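Local coordinates for protein putative superoxide reductase (PDB 3QZB) that probably reduces superoxide to hydrogen peroxide at an iron centre, using electrons delivered by rubredoxin, at residues I65-V70 against I122-C127; H29-E34 against W133-K138. All coordinates share one frame; numbering follows the deposited sequence.

Interaction 1. Residues I65-V70 against I122-C127; sequences IRWIKV and IALSYC. With FE (Fe (III) ion), chain B.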
loop_
_atom_site.group_PDB
_atom_site.type_symbol
_atom_site.label_atom_id
_atom_site.label_comp_id
_atom_site.label_asym_id
_atom_site.label_seq_id
_atom_site.Cartn_x
_atom_site.Cartn_y
_atom_site.Cartn_z
ATOM N N ILE A 65 10.240 -2.244 11.339
ATOM C CA ILE A 65 10.194 -1.542 10.035
ATOM C C ILE A 65 8.944 -1.932 9.279
ATOM O O ILE A 65 8.636 -3.088 9.085
ATOM C CB ILE A 65 11.443 -1.907 9.219
ATOM C CG1 ILE A 65 12.745 -1.608 9.984
ATOM C CG2 ILE A 65 11.392 -1.219 7.835
ATOM C CD1 ILE A 65 12.871 -0.178 10.434
ATOM N N ARG A 66 8.175 -0.926 8.886
ATOM C CA ARG A 66 6.906 -1.105 8.198
ATOM C C ARG A 66 7.044 -1.320 6.682
ATOM O O ARG A 66 6.288 -2.102 6.118
ATOM C CB ARG A 66 6.058 0.151 8.417
ATOM C CG ARG A 66 5.556 0.367 9.846
ATOM C CD ARG A 66 4.348 -0.462 10.134
ATOM N NE ARG A 66 3.728 -0.194 11.427
ATOM C CZ ARG A 66 2.994 0.857 11.697
ATOM N NH1 ARG A 66 2.743 1.773 10.789
ATOM N NH2 ARG A 66 2.460 1.008 12.917
ATOM N N TRP A 67 7.938 -0.580 6.049
ATOM C CA TRP A 67 8.052 -0.598 4.580
ATOM C C TRP A 67 9.335 -0.017 4.111
ATOM O O TRP A 67 10.002 0.749 4.788
ATOM C CB TRP A 67 6.803 0.034 3.920
ATOM C CG TRP A 67 6.410 1.431 4.329
ATOM C CD1 TRP A 67 5.338 1.745 5.112
ATOM C CD2 TRP A 67 7.044 2.713 4.030
ATOM N NE1 TRP A 67 5.191 3.087 5.236
ATOM C CE2 TRP A 67 6.222 3.722 4.591
ATOM C CE3 TRP A 67 8.181 3.115 3.338
ATOM C CZ2 TRP A 67 6.500 5.080 4.461
ATOM C CZ3 TRP A 67 8.458 4.448 3.215
ATOM C CH2 TRP A 67 7.617 5.417 3.761
ATOM N N ILE A 68 9.623 -0.357 2.838
ATOM C CA ILE A 68 10.605 0.290 1.984
ATOM C C ILE A 68 9.848 0.687 0.713
ATOM O O ILE A 68 9.037 -0.117 0.219
ATOM C CB ILE A 68 11.727 -0.682 1.633
ATOM C CG1 ILE A 68 12.646 -0.918 2.836
ATOM C CG2 ILE A 68 12.531 -0.191 0.396
ATOM C CD1 ILE A 68 13.475 -2.187 2.720
ATOM N N LYS A 69 10.093 1.888 0.200
ATOM C CA LYS A 69 9.685 2.209 -1.160
ATOM C C LYS A 69 10.875 2.645 -1.917
ATOM O O LYS A 69 11.878 3.106 -1.362
ATOM C CB LYS A 69 8.463 3.138 -1.225
ATOM C CG LYS A 69 8.667 4.515 -0.696
ATOM C CD LYS A 69 7.457 5.425 -0.932
ATOM C CE LYS A 69 6.106 4.915 -0.465
ATOM N NZ LYS A 69 6.056 4.476 0.978
ATOM N N VAL A 70 10.808 2.492 -3.247
ATOM C CA VAL A 70 11.902 2.821 -4.137
ATOM C C VAL A 70 11.365 3.790 -5.188
ATOM O O VAL A 70 10.282 3.609 -5.712
ATOM C CB VAL A 70 12.464 1.586 -4.788
ATOM C CG1 VAL A 70 13.541 1.914 -5.874
ATOM C CG2 VAL A 70 13.051 0.613 -3.726
ATOM N N ILE A 122 16.449 5.866 -5.424
ATOM C CA ILE A 122 16.240 6.419 -4.089
ATOM C C ILE A 122 15.417 5.418 -3.279
ATOM O O ILE A 122 14.358 4.980 -3.714
ATOM C CB ILE A 122 15.555 7.789 -4.126
ATOM C CG1 ILE A 122 16.319 8.823 -4.990
ATOM C CG2 ILE A 122 15.408 8.327 -2.700
ATOM C CD1 ILE A 122 15.520 10.103 -5.224
ATOM N N ALA A 123 15.938 5.024 -2.124
ATOM C CA ALA A 123 15.221 4.159 -1.194
ATOM C C ALA A 123 14.746 5.016 -0.002
ATOM O O ALA A 123 15.514 5.835 0.528
ATOM C CB ALA A 123 16.132 3.042 -0.688
ATOM N N LEU A 124 13.491 4.792 0.364
ATOM C CA LEU A 124 12.881 5.447 1.536
ATOM C C LEU A 124 12.307 4.339 2.393
ATOM O O LEU A 124 11.571 3.476 1.921
ATOM C CB LEU A 124 11.781 6.372 1.079
ATOM C CG LEU A 124 11.088 7.239 2.156
ATOM C CD1 LEU A 124 11.964 8.292 2.668
ATOM C CD2 LEU A 124 9.773 7.803 1.612
ATOM N N SER A 125 12.612 4.361 3.698
ATOM C CA SER A 125 12.061 3.361 4.604
ATOM C C SER A 125 11.440 4.008 5.820
ATOM O O SER A 125 11.775 5.171 6.148
ATOM C CB SER A 125 13.130 2.348 5.002
ATOM O OG SER A 125 14.208 2.975 5.627
ATOM N N TYR A 126 10.574 3.280 6.492
ATOM C CA TYR A 126 9.782 3.802 7.593
ATOM C C TYR A 126 9.758 2.786 8.728
ATOM O O TYR A 126 9.355 1.651 8.546
ATOM C CB TYR A 126 8.337 4.078 7.108
ATOM C CG TYR A 126 7.443 4.623 8.191
ATOM C CD1 TYR A 126 7.697 5.842 8.798
ATOM C CD2 TYR A 126 6.384 3.897 8.632
ATOM C CE1 TYR A 126 6.902 6.286 9.850
ATOM C CE2 TYR A 126 5.565 4.331 9.685
ATOM C CZ TYR A 126 5.857 5.517 10.283
ATOM O OH TYR A 126 5.110 5.974 11.372
ATOM N N CYS A 127 10.165 3.267 9.915
ATOM C CA CYS A 127 10.049 2.545 11.183
ATOM C C CYS A 127 8.821 3.046 11.892
ATOM O O CYS A 127 8.471 4.219 11.823
ATOM C CB CYS A 127 11.313 2.809 11.998
ATOM S SG CYS A 127 11.166 2.053 13.660
HETATM FE FE FE B . 13.246 1.710 14.660
HETATM O O HOH W 1 2.869 4.940 11.666
#
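Tyr126 packs against Arg66 and Trp67 where strands 65-70 and 122-127 run antiparallel within one sheet of the immunoglobulin-like beta-sandwich. Its CB sits over the six-membered ring of Trp67, 3.4 Å from the ring centroid, a CH-pi contact. CG, anti to the backbone N (chi1 180°), passes Trp67 CE2 and CZ2, and the phenol is displaced along the indole, its centroid 5.3 Å from that of the five-membered ring. CD2 lies 3.7 Å from Trp67 NE1 and close to Arg66 CB, while CE2 runs beside Arg66 CG and NH1. At the tip, OH hydrogen-bonds to the backbone N of Glu82 of a second subunit and shares a water with Arg66 NH1, weakly on the arginine side. The guanidinium reaches Asn89 and Glu93 of a third subunit, and Trp67 NE1 bonds Glu82 of the second, so all three reach subunit interfaces.

The other face of the Trp67 indole carries Lys69 NZ, 3.2 Å above its plane and offset toward the rim. A beta bulge shifts the register between Ile65 and Trp67: Arg66 N donates to Tyr126 O at 2.9 Å, Tyr126 N to Trp67 O, and Trp67 N is buried without a partner. Beyond it, Lys69 and Leu124 exchange two backbone bonds. On the sheet face with Ile68, Ile65 CD1 rests 3.7 Å from CB of Cys127; the cysteine SG binds the iron at 2.3 Å.

Interaction 2. Residues H29-E34 against W133-K138; sequences HVPVIE and WESSQK. With FE (Fe (III) ion), chain B.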
loop_
_atom_site.group_PDB
_atom_site.type_symbol
_atom_site.label_atom_id
_atom_site.label_comp_id
_atom_site.label_asym_id
_atom_site.label_seq_id
_atom_site.Cartn_x
_atom_site.Cartn_y
_atom_site.Cartn_z
ATOM N N HIS A 29 18.872 2.038 10.954
ATOM C CA HIS A 29 17.712 2.378 10.179
ATOM C C HIS A 29 17.976 2.673 8.707
ATOM O O HIS A 29 17.012 2.779 7.942
ATOM C CB HIS A 29 17.006 3.580 10.792
ATOM C CG HIS A 29 16.300 3.299 12.064
ATOM N ND1 HIS A 29 16.827 3.580 13.310
ATOM C CD2 HIS A 29 15.117 2.694 12.272
ATOM C CE1 HIS A 29 15.930 3.186 14.213
ATOM N NE2 HIS A 29 14.903 2.615 13.611
ATOM N N VAL A 30 19.218 2.793 8.290
ATOM C CA VAL A 30 19.490 3.228 6.917
ATOM C C VAL A 30 19.076 2.112 5.939
ATOM O O VAL A 30 19.528 0.956 6.058
ATOM C CB VAL A 30 20.967 3.562 6.728
ATOM C CG1 VAL A 30 21.222 3.878 5.252
ATOM C CG2 VAL A 30 21.393 4.708 7.685
ATOM N N PRO A 31 18.268 2.442 4.908
ATOM C CA PRO A 31 17.950 1.412 3.886
ATOM C C PRO A 31 19.134 1.315 2.932
ATOM O O PRO A 31 19.547 2.329 2.370
ATOM C CB PRO A 31 16.680 1.953 3.244
ATOM C CG PRO A 31 16.791 3.434 3.354
ATOM C CD PRO A 31 17.512 3.686 4.693
ATOM N N VAL A 32 19.684 0.127 2.781
ATOM C CA VAL A 32 20.870 -0.090 1.988
ATOM C C VAL A 32 20.505 -0.702 0.629
ATOM O O VAL A 32 19.845 -1.736 0.581
ATOM C CB VAL A 32 21.888 -0.980 2.701
ATOM C CG1 VAL A 32 23.115 -1.219 1.797
ATOM C CG2 VAL A 32 22.295 -0.328 4.047
ATOM N N ILE A 33 20.875 0.002 -0.440
ATOM C CA ILE A 33 20.596 -0.404 -1.821
ATOM C C ILE A 33 21.732 -1.283 -2.345
ATOM O O ILE A 33 22.913 -0.910 -2.198
ATOM C CB ILE A 33 20.503 0.835 -2.717
ATOM C CG1 ILE A 33 19.311 1.727 -2.320
ATOM C CG2 ILE A 33 20.314 0.389 -4.204
ATOM C CD1 ILE A 33 19.418 3.156 -2.825
ATOM N N GLU A 34 21.383 -2.402 -2.956
ATOM C CA GLU A 34 22.319 -3.201 -3.753
ATOM C C GLU A 34 21.759 -3.267 -5.170
ATOM O O GLU A 34 20.687 -3.803 -5.392
ATOM C CB GLU A 34 22.438 -4.581 -3.186
ATOM C CG GLU A 34 23.034 -4.591 -1.800
ATOM C CD GLU A 34 22.997 -5.976 -1.182
ATOM O OE1 GLU A 34 23.855 -6.821 -1.547
ATOM O OE2 GLU A 34 22.133 -6.257 -0.340
ATOM N N TRP A 133 13.715 7.360 6.673
ATOM C CA TRP A 133 15.127 7.238 6.372
ATOM C C TRP A 133 15.285 7.045 4.881
ATOM O O TRP A 133 14.451 6.410 4.239
ATOM C CB TRP A 133 15.693 5.987 7.108
ATOM C CG TRP A 133 15.534 6.112 8.581
ATOM C CD1 TRP A 133 14.385 5.891 9.300
ATOM C CD2 TRP A 133 16.483 6.627 9.515
ATOM N NE1 TRP A 133 14.597 6.197 10.621
ATOM C CE2 TRP A 133 15.855 6.693 10.762
ATOM C CE3 TRP A 133 17.803 7.067 9.395
ATOM C CZ2 TRP A 133 16.540 7.109 11.925
ATOM C CZ3 TRP A 133 18.471 7.487 10.521
ATOM C CH2 TRP A 133 17.841 7.543 11.764
ATOM N N GLU A 134 16.398 7.537 4.331
ATOM C CA GLU A 134 16.652 7.414 2.886
ATOM C C GLU A 134 18.087 7.127 2.547
ATOM O O GLU A 134 19.011 7.369 3.359
ATOM C CB GLU A 134 16.183 8.662 2.121
ATOM C CG GLU A 134 16.979 9.883 2.358
ATOM C CD GLU A 134 16.507 11.035 1.489
ATOM O OE1 GLU A 134 16.233 10.863 0.295
ATOM O OE2 GLU A 134 16.528 12.156 1.975
ATOM N N SER A 135 18.280 6.656 1.338
ATOM C CA SER A 135 19.592 6.564 0.707
ATOM C C SER A 135 19.385 6.606 -0.812
ATOM O O SER A 135 18.288 6.428 -1.301
ATOM C CB SER A 135 20.320 5.303 1.117
ATOM O OG SER A 135 19.785 4.173 0.537
ATOM N N SER A 136 20.477 6.784 -1.562
ATOM C CA SER A 136 20.389 6.829 -3.002
ATOM C C SER A 136 21.662 6.378 -3.672
ATOM O O SER A 136 22.710 6.353 -3.039
ATOM C CB SER A 136 20.022 8.226 -3.486
ATOM O OG SER A 136 21.055 9.158 -3.286
ATOM N N GLN A 137 21.526 5.962 -4.928
ATOM C CA GLN A 137 22.644 5.399 -5.706
ATOM C C GLN A 137 22.371 5.685 -7.183
ATOM O O GLN A 137 21.299 5.390 -7.678
ATOM C CB GLN A 137 22.705 3.831 -5.487
ATOM C CG GLN A 137 23.789 3.115 -6.030
ATOM C CD GLN A 137 23.849 1.848 -5.382
ATOM O OE1 GLN A 137 23.914 1.774 -4.126
ATOM N NE2 GLN A 137 23.828 0.842 -6.161
ATOM N N LYS A 138 23.400 6.157 -7.892
ATOM C CA LYS A 138 23.317 6.307 -9.335
ATOM C C LYS A 138 23.300 4.953 -10.045
ATOM O O LYS A 138 23.957 4.016 -9.588
ATOM C CB LYS A 138 24.528 7.073 -9.816
ATOM C CG LYS A 138 24.457 7.674 -11.199
ATOM C CD LYS A 138 23.572 8.957 -11.158
ATOM C CE LYS A 138 23.326 9.585 -12.540
ATOM N NZ LYS A 138 22.797 8.576 -13.548
HETATM FE FE FE B . 13.246 1.710 14.660
HETATM O O HOH W 2 22.150 2.647 -0.058
HETATM O O HOH W 3 25.225 -0.149 -2.743
HETATM O O HOH W 4 25.034 -1.483 -4.705
#
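Trp133 meets His29 through an offset stack, the imidazole and the five-membered indole ring lying 12° from parallel with centroids 4.7 Å apart. His29 CB comes still closer, 3.3 Å from the centroid of that five-membered ring and over its face. A chi1 of -72° sets His29 CG anti to the carbonyl carbon, 3.7 Å from Trp133 NE1; the far ring atom, His29 NE2, binds the iron at 2.2 Å. Its ND1 is hydrogen-bonded to Glu27, and Trp133 NE1 to the backbone O of His130, itself an iron ligand. The iron site is completed by His57, His63, His130 and Cys127.

Trp133 CB also touches Pro31 CD. Glu134 starts away from 29-34, and its OE1 accepts a hydrogen bond from Leu15 N of a second subunit. Next comes Ser135, where the two sheets of the beta-sandwich approach each other: strand 31-34 belongs to the three-stranded sheet and 133-138 to the mixed one, running nearly parallel (20°) with axes 6.6 Å apart. Ser135 OG donates to Pro31 O at 2.6 Å and accepts a hydrogen bond from a water, which itself accepts one from Ile33 N, a bridge across the gap. Ile33 CD1 lies against the same OG at 3.5 Å and on Ser136 CA, while the Ser136 hydroxyl bonds Met13 O of the second subunit. Gln137 and Ile33 lie antiparallel alongside each other, OE1 near Ile33 CB; Gln137 NE2 donates to a water at 3.0 Å that reaches Ile33 O only weakly.

From the N terminus, His29 is the first of the five ligands seen on the iron, and segment 29-34 leads into the three-stranded sheet. After 44-51 the chain runs through the mixed sheet as 65-70; its return as 122-127 completes interaction 1, closing a loop of 51 residues. The short connection after Cys127 supplies His130, and the antiparallel neighbour 133-138 comes back to 29-34, so interaction 2 closes a longer loop that encloses the first. The two contacts join through backbone bonds between Ser125 and Trp133 and between Ala123 and Ser135, while Ser125 OG packs on Pro31 CG. Interaction 1 thus works within one sheet, interaction 2 between the two, and both end at the iron.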